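Local coordinates for exopolygalacturonase (Yersinia enterocolitica, PDB 2UVF), which probably cleaves pectic polygalacturonan from the chain end as a family 28 exopolygalacturonase built on a parallel beta-helix, and binds digalacturonic acid, at residues 407-411 with 443-448; 465-471 with 495-501; 519-525 with 551-557. Residue numbers count along the deposited sequence, not the author numbering.

Interaction 1: residues 407-411 with 443-448; sequences FAAGT and HTGAWI. With ADA (alpha-D-galactopyranuronic acid), chain C.
Adjacent coils of a right-handed parallel beta-helix here bring two strand-end loops together, which supply Ala408 and His443 to the glycan pocket. Residues 407-408 finish a strand; 409-411 continue as loop beside 443-448, with CA atoms of Ala408 and His443 4.9 Å apart, Ala409 and Thr444 4.9 Å, and Thr411 and Gly445 4.4 Å. His443 (chi1 m) comes first. Its backbone O accepts Ala409 N at 2.7 Å, and its CB lies 3.9 Å from Ala408 CB. Over one face of the imidazole lies the Thr411 methyl CG2, a CH-pi contact, and over the opposite face C1 of the galacturonic acid; CE1 of His443 comes to 3.2 Å from sugar O5, while ND1 hydrogen-bonds Tyr233. Thr444 opens a type I beta turn to Trp447, its O taking Trp447 N at 3.0 Å, and its CB points away from 407-411. Gly445 (phi/psi -37/-69) sits tightly against the other backbone: its N donates to Gly410 O at 2.8 Å, Gly410 having an extended backbone with positive phi (97/-180), and a CB on Gly445 would clash with Gly410 C. Ala446 N then reaches Ala409 O at 2.6 Å. Trp447 turns its side chain away, but its O meets Ala409 CB at 3.3 Å. Ile448 (m, t) starts the next strand pointing back across: CG1 lies 3.8 Å from Ala409 CB, CG2 lies 3.8 Å from Phe407 CB, and CD1 ends 3.3 Å from Phe407 O.

Interaction 2: residues 465-471 with 495-501; sequences LRAKSTS and MVMTLDY
Leu465, Val496 and Ser471 bury the most surface where strands 466-470 and 495-500 meet, axes 4.6 Å apart at 5°. The strands belong to neighbouring coils of a parallel beta-helix, stacked in register: Leu465-Met495, Arg466-Val496, Ala467-Met497, Lys468-Thr498 and Ser469-Leu499. Leu465 (t, p), where the chain turns a corner, opens the ladder: its O takes Val496 N at 2.9 Å, and its CD2 packs 3.8 Å from Met495 SD. These side chains share a face with Ala467, Ser469, Met497 and Leu499, which meets Phe519 and Phe522 in the core. Val496 (chi1 t) projects to the other face. Its O accepts Ala467 N at 2.8 Å, and its CG1 lies 3.3 Å from Arg466 NH1, which makes a weak hydrogen bond to Thr498 OG1 at 2.7 Å. Lys468 on this face reaches the bound galacturonic acid, so this ladder supplies one residue, Lys468, to the glycan pocket. The backbone bonds continue through Thr498 N to Ala467 O at 2.9 Å and Ser469 N to Thr498 O at 3.2 Å, then loosen: Asp500 N to Ser469 O is a weak 3.4 Å. Ser471 leaves the strand in a helical-region backbone (-63/-33), yet its N keeps a hydrogen bond to Asp500 O at 3.3 Å; with chi1 t, its OG makes a weak hydrogen bond to Asp503 and lies 3.2 Å from Tyr501 CD1 at the ring edge.

Interaction 3: residues 519-525 with 551-557; sequences FYDFTLK and HRLVHVN
Two matched kinks give this contact its shape: Asp521 (65/62) and Leu553 (61/47) both adopt left-handed backbone angles, nesting with their CA atoms 4.7 Å apart. They lie on neighbouring coils of a parallel beta-helix, where a bend in one strand can be matched by a bend in the next. Strands 519-525 and 551-557 run parallel, the closest approach of their axes being 4.6 Å and the angle 5°, paired residue for residue from Phe519-His551 to Lys525-Asn557. Before the kink, Arg552 N donates to Phe519 O at 3.2 Å; after it, Phe522 N reaches Leu553 O at 3.1 Å. Then come His555 N to Phe522 O at 2.8 Å, Leu524 N to His555 O at 3.0 Å, Asn557 N to Leu524 O at 2.8 Å. One face is the apolar core layer, where Phe522 CB packs against Val554 CG2 at 4.4 Å and Leu524 CB against Val556 CG2 at 3.9 Å; the Phe522 ring extends away to fill space beside Ala467 and Met497. Phe519 and His551 meet rim to rim, planes at 12°. On the other face, Tyr520 and Arg552 (both chi1 p) run side by side, the guanidinium over the ring in a cation-pi contact, Arg552 CZ 4.7 Å from its centroid. Leu553 CD1 adds a bump 4.3 Å from Tyr520 CD1. The His555 ring sets its edge near Thr523, with Thr523 OG1 3.6 Å from His555 CD2, and its ND1 hydrogen-bonds Glu576. Lys525, salt-bridged to Glu61, ties the helix to the fibronectin type III region, and its CG rests on Asn557 CB at 3.9 Å.

From the N terminus, interaction 1 closes first, its 31 intervening residues carrying the chain round to the next coil; interaction 2 follows with 23 and interaction 3 with 25. They stand in series, none nested or crossed, each joining neighbouring coils of one beta-helix. Lateral contacts bind them. Thr444 OG1 and Ser469 OG, 2.7 Å apart in a probable hydrogen bond, connect interactions 1 and 2. Across the core, Met497 CE of interaction 2 meets Phe519 CB of interaction 3 at 3.3 Å. Interaction 1 reaches interaction 3 where Trp447 CH2 packs 3.6 Å from Tyr520 CE2, so glycan-pocket coils and later coils form one body.

Interaction 1: residues 407-411 with 443-448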
loop_
_atom_site.group_PDB
_atom_site.type_symbol
_atom_site.label_atom_id
_atom_site.label_comp_id
_atom_site.label_asym_id
_atom_site.label_seq_id
_atom_site.Cartn_x
_atom_site.Cartn_y
_atom_site.Cartn_z
ATOM N N PHE A 407 1.856 5.369 -4.850
ATOM C CA PHE A 407 3.067 5.216 -5.689
ATOM C C PHE A 407 3.623 6.564 -6.058
ATOM O O PHE A 407 2.896 7.429 -6.511
ATOM C CB PHE A 407 2.786 4.401 -6.946
ATOM C CG PHE A 407 2.315 3.017 -6.656
ATOM C CD1 PHE A 407 3.223 2.019 -6.335
ATOM C CD2 PHE A 407 0.948 2.713 -6.691
ATOM C CE1 PHE A 407 2.778 0.738 -6.061
ATOM C CE2 PHE A 407 0.503 1.435 -6.418
ATOM C CZ PHE A 407 1.418 0.443 -6.088
ATOM N N ALA A 408 4.913 6.740 -5.833
ATOM C CA ALA A 408 5.577 8.012 -6.095
ATOM C C ALA A 408 6.797 7.784 -7.001
ATOM O O ALA A 408 7.478 6.768 -6.880
ATOM C CB ALA A 408 6.013 8.642 -4.795
ATOM N N ALA A 409 7.082 8.749 -7.873
ATOM C CA ALA A 409 8.242 8.638 -8.764
ATOM C C ALA A 409 9.077 9.930 -8.922
ATOM O O ALA A 409 9.865 10.062 -9.862
ATOM C CB ALA A 409 7.819 8.086 -10.095
ATOM N N GLY A 410 8.932 10.853 -7.974
ATOM C CA GLY A 410 9.709 12.085 -7.976
ATOM C C GLY A 410 8.922 13.218 -8.602
ATOM O O GLY A 410 7.773 13.043 -9.009
ATOM N N THR A 411 9.527 14.400 -8.668
ATOM C CA THR A 411 8.810 15.579 -9.141
ATOM C C THR A 411 9.702 16.515 -9.964
ATOM O O THR A 411 10.805 16.887 -9.536
ATOM C CB THR A 411 8.118 16.370 -7.968
ATOM O OG1 THR A 411 9.096 16.957 -7.102
ATOM C CG2 THR A 411 7.260 15.460 -7.138
ATOM N N HIS A 443 3.238 12.694 -7.249
ATOM C CA HIS A 443 4.670 12.604 -7.590
ATOM C C HIS A 443 4.853 11.582 -8.722
ATOM O O HIS A 443 5.071 10.405 -8.460
ATOM C CB HIS A 443 5.525 12.210 -6.362
ATOM C CG HIS A 443 5.590 13.256 -5.285
ATOM N ND1 HIS A 443 6.396 13.103 -4.164
ATOM C CD2 HIS A 443 4.975 14.475 -5.165
ATOM C CE1 HIS A 443 6.265 14.175 -3.395
ATOM N NE2 HIS A 443 5.410 15.024 -3.980
ATOM N N THR A 444 4.739 12.031 -9.972
ATOM C CA THR A 444 4.816 11.122 -11.137
ATOM C C THR A 444 6.068 11.295 -12.024
ATOM O O THR A 444 6.160 10.697 -13.112
ATOM C CB THR A 444 3.547 11.203 -12.007
ATOM O OG1 THR A 444 3.324 12.561 -12.390
ATOM C CG2 THR A 444 2.327 10.691 -11.245
ATOM N N GLY A 445 7.025 12.084 -11.529
ATOM C CA GLY A 445 8.287 12.418 -12.210
ATOM C C GLY A 445 9.008 11.385 -13.062
ATOM O O GLY A 445 9.095 11.540 -14.272
ATOM N N ALA A 446 9.559 10.348 -12.445
ATOM C CA ALA A 446 10.303 9.327 -13.200
ATOM C C ALA A 446 9.415 8.268 -13.878
ATOM O O ALA A 446 9.928 7.309 -14.466
ATOM C CB ALA A 446 11.367 8.654 -12.317
ATOM N N TRP A 447 8.097 8.462 -13.819
ATOM C CA TRP A 447 7.098 7.499 -14.320
ATOM C C TRP A 447 6.670 6.465 -13.271
ATOM O O TRP A 447 7.495 5.892 -12.567
ATOM C CB TRP A 447 7.538 6.807 -15.631
ATOM C CG TRP A 447 7.436 7.704 -16.852
ATOM C CD1 TRP A 447 8.466 8.346 -17.489
ATOM C CD2 TRP A 447 6.237 8.070 -17.567
ATOM N NE1 TRP A 447 7.986 9.080 -18.551
ATOM C CE2 TRP A 447 6.626 8.929 -18.624
ATOM C CE3 TRP A 447 4.880 7.758 -17.415
ATOM C CZ2 TRP A 447 5.704 9.480 -19.526
ATOM C CZ3 TRP A 447 3.963 8.299 -18.314
ATOM C CH2 TRP A 447 4.380 9.151 -19.356
ATOM N N ILE A 448 5.362 6.268 -13.172
ATOM C CA ILE A 448 4.782 5.156 -12.421
ATOM C C ILE A 448 4.194 4.185 -13.436
ATOM O O ILE A 448 3.426 4.584 -14.314
ATOM C CB ILE A 448 3.688 5.634 -11.410
ATOM C CG1 ILE A 448 4.314 6.547 -10.341
ATOM C CG2 ILE A 448 2.965 4.420 -10.775
ATOM C CD1 ILE A 448 3.384 7.580 -9.757
HETATM C C1 ADA C . 3.255 12.920 -1.704
HETATM C C2 ADA C . 3.582 11.519 -2.258
HETATM C C3 ADA C . 3.916 10.610 -1.059
HETATM C C4 ADA C . 5.126 11.191 -0.264
HETATM C C5 ADA C . 4.794 12.624 0.210
HETATM C C6 ADA C . 5.876 13.411 1.000
HETATM O O2 ADA C . 2.493 10.998 -3.045
HETATM O O3 ADA C . 4.154 9.271 -1.488
HETATM O O4 ADA C . 6.321 11.191 -1.052
HETATM O O5 ADA C . 4.362 13.457 -0.908
HETATM O O6B ADA C . 6.099 14.581 0.618
HETATM O O6A ADA C . 6.450 12.858 1.969
#

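Interaction 2: residues 465-471 with 495-501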
loop_
_atom_site.group_PDB
_atom_site.type_symbol
_atom_site.label_atom_id
_atom_site.label_comp_id
_atom_site.label_asym_id
_atom_site.label_seq_id
_atom_site.Cartn_x
_atom_site.Cartn_y
_atom_site.Cartn_z
ATOM N N LEU A 465 -9.471 3.932 -7.596
ATOM C CA LEU A 465 -8.264 4.193 -8.335
ATOM C C LEU A 465 -8.134 5.695 -8.477
ATOM O O LEU A 465 -9.021 6.355 -9.030
ATOM C CB LEU A 465 -8.290 3.484 -9.696
ATOM C CG LEU A 465 -7.121 3.707 -10.652
ATOM C CD1 LEU A 465 -5.785 3.369 -10.016
ATOM C CD2 LEU A 465 -7.327 2.889 -11.938
ATOM N N ARG A 466 -7.043 6.245 -7.944
ATOM C CA ARG A 466 -6.796 7.689 -7.952
ATOM C C ARG A 466 -5.458 7.998 -8.627
ATOM O O ARG A 466 -4.412 7.571 -8.166
ATOM C CB ARG A 466 -6.846 8.263 -6.517
ATOM C CG ARG A 466 -6.412 9.748 -6.347
ATOM C CD ARG A 466 -7.320 10.754 -7.072
ATOM N NE ARG A 466 -7.438 12.022 -6.340
ATOM C CZ ARG A 466 -7.578 13.224 -6.902
ATOM N NH1 ARG A 466 -7.590 13.355 -8.224
ATOM N NH2 ARG A 466 -7.681 14.308 -6.137
ATOM N N ALA A 467 -5.524 8.729 -9.735
ATOM C CA ALA A 467 -4.349 9.089 -10.540
ATOM C C ALA A 467 -4.301 10.596 -10.616
ATOM O O ALA A 467 -5.165 11.234 -11.233
ATOM C CB ALA A 467 -4.378 8.448 -11.962
ATOM N N LYS A 468 -3.301 11.157 -9.947
ATOM C CA LYS A 468 -3.155 12.609 -9.788
ATOM C C LYS A 468 -1.774 13.062 -10.234
ATOM O O LYS A 468 -0.786 12.387 -9.973
ATOM C CB LYS A 468 -3.423 13.036 -8.329
ATOM C CG LYS A 468 -3.357 11.882 -7.317
ATOM C CD LYS A 468 -2.596 12.226 -6.038
ATOM C CE LYS A 468 -3.486 12.613 -4.877
ATOM N NZ LYS A 468 -2.796 12.300 -3.571
ATOM N N SER A 469 -1.715 14.197 -10.928
ATOM C CA SER A 469 -0.436 14.846 -11.244
ATOM C C SER A 469 -0.665 16.325 -11.507
ATOM O O SER A 469 -1.794 16.806 -11.361
ATOM C CB SER A 469 0.239 14.196 -12.452
ATOM O OG SER A 469 1.596 14.580 -12.546
ATOM N N THR A 470 0.416 17.045 -11.824
ATOM C CA THR A 470 0.335 18.361 -12.495
ATOM C C THR A 470 1.321 18.376 -13.664
ATOM O O THR A 470 2.196 17.511 -13.756
ATOM C CB THR A 470 0.553 19.603 -11.547
ATOM O OG1 THR A 470 1.916 19.676 -11.104
ATOM C CG2 THR A 470 -0.380 19.570 -10.328
ATOM N N SER A 471 1.160 19.348 -14.560
ATOM C CA SER A 471 2.038 19.511 -15.717
ATOM C C SER A 471 3.498 19.819 -15.347
ATOM O O SER A 471 4.420 19.403 -16.060
ATOM C CB SER A 471 1.486 20.598 -16.651
ATOM O OG SER A 471 2.295 20.761 -17.804
ATOM N N MET A 495 -13.195 6.226 -9.851
ATOM C CA MET A 495 -11.896 6.464 -10.459
ATOM C C MET A 495 -11.720 7.953 -10.732
ATOM O O MET A 495 -12.652 8.628 -11.166
ATOM C CB MET A 495 -11.714 5.638 -11.739
ATOM C CG MET A 495 -10.368 5.828 -12.420
ATOM S SD MET A 495 -10.071 4.707 -13.793
ATOM C CE MET A 495 -11.114 5.421 -15.076
ATOM N N VAL A 496 -10.527 8.459 -10.441
ATOM C CA VAL A 496 -10.138 9.822 -10.831
ATOM C C VAL A 496 -8.773 9.816 -11.516
ATOM O O VAL A 496 -7.880 9.045 -11.167
ATOM C CB VAL A 496 -10.128 10.827 -9.648
ATOM C CG1 VAL A 496 -10.090 12.259 -10.164
ATOM C CG2 VAL A 496 -11.342 10.648 -8.787
ATOM N N MET A 497 -8.660 10.654 -12.538
ATOM C CA MET A 497 -7.434 10.894 -13.273
ATOM C C MET A 497 -7.407 12.400 -13.523
ATOM O O MET A 497 -8.008 12.879 -14.485
ATOM C CB MET A 497 -7.455 10.157 -14.606
ATOM C CG MET A 497 -7.712 8.664 -14.532
ATOM S SD MET A 497 -7.547 7.898 -16.160
ATOM C CE MET A 497 -5.809 8.091 -16.487
ATOM N N THR A 498 -6.762 13.153 -12.638
ATOM C CA THR A 498 -6.638 14.600 -12.822
ATOM C C THR A 498 -5.229 14.978 -13.235
ATOM O O THR A 498 -4.259 14.364 -12.783
ATOM C CB THR A 498 -7.067 15.413 -11.588
ATOM O OG1 THR A 498 -6.699 14.719 -10.389
ATOM C CG2 THR A 498 -8.563 15.624 -11.594
ATOM N N LEU A 499 -5.142 15.972 -14.122
ATOM C CA LEU A 499 -3.877 16.501 -14.650
ATOM C C LEU A 499 -3.984 18.023 -14.671
ATOM O O LEU A 499 -4.671 18.601 -15.525
ATOM C CB LEU A 499 -3.616 15.972 -16.063
ATOM C CG LEU A 499 -2.205 15.590 -16.519
ATOM C CD1 LEU A 499 -2.268 15.011 -17.928
ATOM C CD2 LEU A 499 -1.218 16.752 -16.453
ATOM N N ASP A 500 -3.312 18.671 -13.725
ATOM C CA ASP A 500 -3.473 20.111 -13.541
ATOM C C ASP A 500 -2.260 20.943 -14.068
ATOM O O ASP A 500 -1.283 21.163 -13.338
ATOM C CB ASP A 500 -3.824 20.426 -12.061
ATOM C CG ASP A 500 -4.884 19.458 -11.460
ATOM O OD1 ASP A 500 -4.852 18.244 -11.762
ATOM O OD2 ASP A 500 -5.744 19.905 -10.658
ATOM N N TYR A 501 -2.345 21.378 -15.343
ATOM C CA TYR A 501 -1.331 22.218 -16.041
ATOM C C TYR A 501 -1.113 23.604 -15.471
ATOM O O TYR A 501 -2.067 24.322 -15.234
ATOM C CB TYR A 501 -1.643 22.382 -17.539
ATOM C CG TYR A 501 -0.825 23.485 -18.277
ATOM C CD1 TYR A 501 0.460 23.244 -18.723
ATOM C CD2 TYR A 501 -1.355 24.736 -18.540
ATOM C CE1 TYR A 501 1.195 24.203 -19.368
ATOM C CE2 TYR A 501 -0.624 25.695 -19.198
ATOM C CZ TYR A 501 0.657 25.419 -19.614
ATOM O OH TYR A 501 1.403 26.357 -20.281
#

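Interaction 3: residues 519-525 with 551-557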
loop_
_atom_site.group_PDB
_atom_site.type_symbol
_atom_site.label_atom_id
_atom_site.label_comp_id
_atom_site.label_asym_id
_atom_site.label_seq_id
_atom_site.Cartn_x
_atom_site.Cartn_y
_atom_site.Cartn_z
ATOM N N PHE A 519 -1.270 10.766 -18.253
ATOM C CA PHE A 519 -1.741 9.428 -17.929
ATOM C C PHE A 519 -2.252 8.751 -19.194
ATOM O O PHE A 519 -3.038 9.327 -19.945
ATOM C CB PHE A 519 -2.839 9.481 -16.865
ATOM C CG PHE A 519 -2.392 10.069 -15.554
ATOM C CD1 PHE A 519 -1.485 9.385 -14.740
ATOM C CD2 PHE A 519 -2.887 11.301 -15.126
ATOM C CE1 PHE A 519 -1.063 9.924 -13.529
ATOM C CE2 PHE A 519 -2.487 11.843 -13.917
ATOM C CZ PHE A 519 -1.569 11.155 -13.114
ATOM N N TYR A 520 -1.765 7.543 -19.444
ATOM C CA TYR A 520 -2.220 6.760 -20.583
ATOM C C TYR A 520 -2.094 5.249 -20.349
ATOM O O TYR A 520 -1.283 4.791 -19.528
ATOM C CB TYR A 520 -1.547 7.216 -21.897
ATOM C CG TYR A 520 -0.083 6.890 -22.038
ATOM C CD1 TYR A 520 0.328 5.657 -22.536
ATOM C CD2 TYR A 520 0.898 7.830 -21.693
ATOM C CE1 TYR A 520 1.685 5.349 -22.662
ATOM C CE2 TYR A 520 2.257 7.533 -21.820
ATOM C CZ TYR A 520 2.638 6.295 -22.306
ATOM O OH TYR A 520 3.979 5.989 -22.426
ATOM N N ASP A 521 -2.902 4.482 -21.081
ATOM C CA ASP A 521 -2.884 3.028 -20.985
ATOM C C ASP A 521 -3.344 2.600 -19.574
ATOM O O ASP A 521 -2.595 2.006 -18.797
ATOM C CB ASP A 521 -1.501 2.476 -21.382
ATOM C CG ASP A 521 -1.465 0.967 -21.470
ATOM O OD1 ASP A 521 -2.531 0.347 -21.694
ATOM O OD2 ASP A 521 -0.356 0.397 -21.302
ATOM N N PHE A 522 -4.588 2.962 -19.263
ATOM C CA PHE A 522 -5.272 2.580 -18.028
ATOM C C PHE A 522 -6.418 1.664 -18.396
ATOM O O PHE A 522 -7.182 1.939 -19.320
ATOM C CB PHE A 522 -5.839 3.802 -17.294
ATOM C CG PHE A 522 -4.881 4.447 -16.319
ATOM C CD1 PHE A 522 -3.583 4.794 -16.699
ATOM C CD2 PHE A 522 -5.293 4.732 -15.010
ATOM C CE1 PHE A 522 -2.713 5.392 -15.793
ATOM C CE2 PHE A 522 -4.416 5.342 -14.098
ATOM C CZ PHE A 522 -3.137 5.668 -14.492
ATOM N N THR A 523 -6.536 0.590 -17.635
ATOM C CA THR A 523 -7.571 -0.407 -17.813
ATOM C C THR A 523 -8.390 -0.582 -16.532
ATOM O O THR A 523 -7.848 -0.916 -15.461
ATOM C CB THR A 523 -6.944 -1.744 -18.241
ATOM O OG1 THR A 523 -6.290 -1.557 -19.498
ATOM C CG2 THR A 523 -7.993 -2.841 -18.368
ATOM N N LEU A 524 -9.692 -0.330 -16.673
ATOM C CA LEU A 524 -10.699 -0.646 -15.676
ATOM C C LEU A 524 -11.626 -1.752 -16.219
ATOM O O LEU A 524 -12.352 -1.540 -17.180
ATOM C CB LEU A 524 -11.493 0.608 -15.305
ATOM C CG LEU A 524 -12.154 0.647 -13.920
ATOM C CD1 LEU A 524 -11.204 1.224 -12.893
ATOM C CD2 LEU A 524 -13.407 1.496 -13.999
ATOM N N LYS A 525 -11.576 -2.928 -15.588
ATOM C CA LYS A 525 -12.251 -4.133 -16.078
ATOM C C LYS A 525 -12.815 -4.959 -14.926
ATOM O O LYS A 525 -12.157 -5.092 -13.888
ATOM C CB LYS A 525 -11.264 -5.003 -16.858
ATOM C CG LYS A 525 -11.927 -5.935 -17.854
ATOM C CD LYS A 525 -10.919 -6.551 -18.832
ATOM C CE LYS A 525 -10.158 -5.481 -19.630
ATOM N NZ LYS A 525 -9.624 -5.974 -20.954
ATOM N N HIS A 551 -5.280 13.078 -21.306
ATOM C CA HIS A 551 -5.140 11.657 -21.021
ATOM C C HIS A 551 -5.566 10.888 -22.253
ATOM O O HIS A 551 -6.406 11.347 -23.023
ATOM C CB HIS A 551 -6.036 11.244 -19.840
ATOM C CG HIS A 551 -6.028 12.217 -18.701
ATOM N ND1 HIS A 551 -5.096 12.170 -17.688
ATOM C CD2 HIS A 551 -6.829 13.273 -18.426
ATOM C CE1 HIS A 551 -5.330 13.146 -16.831
ATOM N NE2 HIS A 551 -6.376 13.830 -17.254
ATOM N N ARG A 552 -5.003 9.710 -22.441
ATOM C CA ARG A 552 -5.322 8.936 -23.622
ATOM C C ARG A 552 -5.251 7.456 -23.289
ATOM O O ARG A 552 -4.684 7.081 -22.274
ATOM C CB ARG A 552 -4.397 9.327 -24.804
ATOM C CG ARG A 552 -2.978 8.799 -24.707
ATOM C CD ARG A 552 -2.002 9.471 -25.679
ATOM N NE ARG A 552 -0.696 8.808 -25.594
ATOM C CZ ARG A 552 -0.309 7.799 -26.376
ATOM N NH1 ARG A 552 -1.110 7.355 -27.350
ATOM N NH2 ARG A 552 0.887 7.240 -26.197
ATOM N N LEU A 553 -5.846 6.626 -24.141
ATOM C CA LEU A 553 -5.766 5.165 -24.018
ATOM C C LEU A 553 -6.339 4.588 -22.712
ATOM O O LEU A 553 -5.713 3.753 -22.066
ATOM C CB LEU A 553 -4.330 4.671 -24.276
ATOM C CG LEU A 553 -3.790 4.888 -25.702
ATOM C CD1 LEU A 553 -2.306 4.635 -25.736
ATOM C CD2 LEU A 553 -4.536 4.003 -26.736
ATOM N N VAL A 554 -7.534 5.047 -22.342
ATOM C CA VAL A 554 -8.298 4.473 -21.234
ATOM C C VAL A 554 -9.268 3.396 -21.763
ATOM O O VAL A 554 -10.194 3.697 -22.513
ATOM C CB VAL A 554 -9.082 5.565 -20.438
ATOM C CG1 VAL A 554 -9.922 4.945 -19.334
ATOM C CG2 VAL A 554 -8.139 6.609 -19.853
ATOM N N HIS A 555 -9.035 2.146 -21.366
ATOM C CA HIS A 555 -9.879 1.004 -21.763
ATOM C C HIS A 555 -10.760 0.551 -20.594
ATOM O O HIS A 555 -10.258 0.006 -19.607
ATOM C CB HIS A 555 -9.018 -0.168 -22.257
ATOM C CG HIS A 555 -7.779 0.255 -22.985
ATOM N ND1 HIS A 555 -7.807 0.798 -24.256
ATOM C CD2 HIS A 555 -6.476 0.237 -22.613
ATOM C CE1 HIS A 555 -6.573 1.086 -24.633
ATOM N NE2 HIS A 555 -5.747 0.753 -23.657
ATOM N N VAL A 556 -12.067 0.803 -20.700
ATOM C CA VAL A 556 -13.032 0.452 -19.649
ATOM C C VAL A 556 -14.026 -0.620 -20.134
ATOM O O VAL A 556 -14.767 -0.398 -21.094
ATOM C CB VAL A 556 -13.764 1.707 -19.081
ATOM C CG1 VAL A 556 -14.852 1.307 -18.075
ATOM C CG2 VAL A 556 -12.769 2.662 -18.415
ATOM N N ASN A 557 -14.017 -1.777 -19.463
ATOM C CA ASN A 557 -14.802 -2.958 -19.856
ATOM C C ASN A 557 -15.506 -3.683 -18.699
ATOM O O ASN A 557 -14.890 -3.996 -17.681
ATOM C CB ASN A 557 -13.919 -3.956 -20.625
ATOM C CG ASN A 557 -13.885 -3.681 -22.130
ATOM O OD1 ASN A 557 -14.891 -3.885 -22.838
ATOM N ND2 ASN A 557 -12.726 -3.223 -22.634
#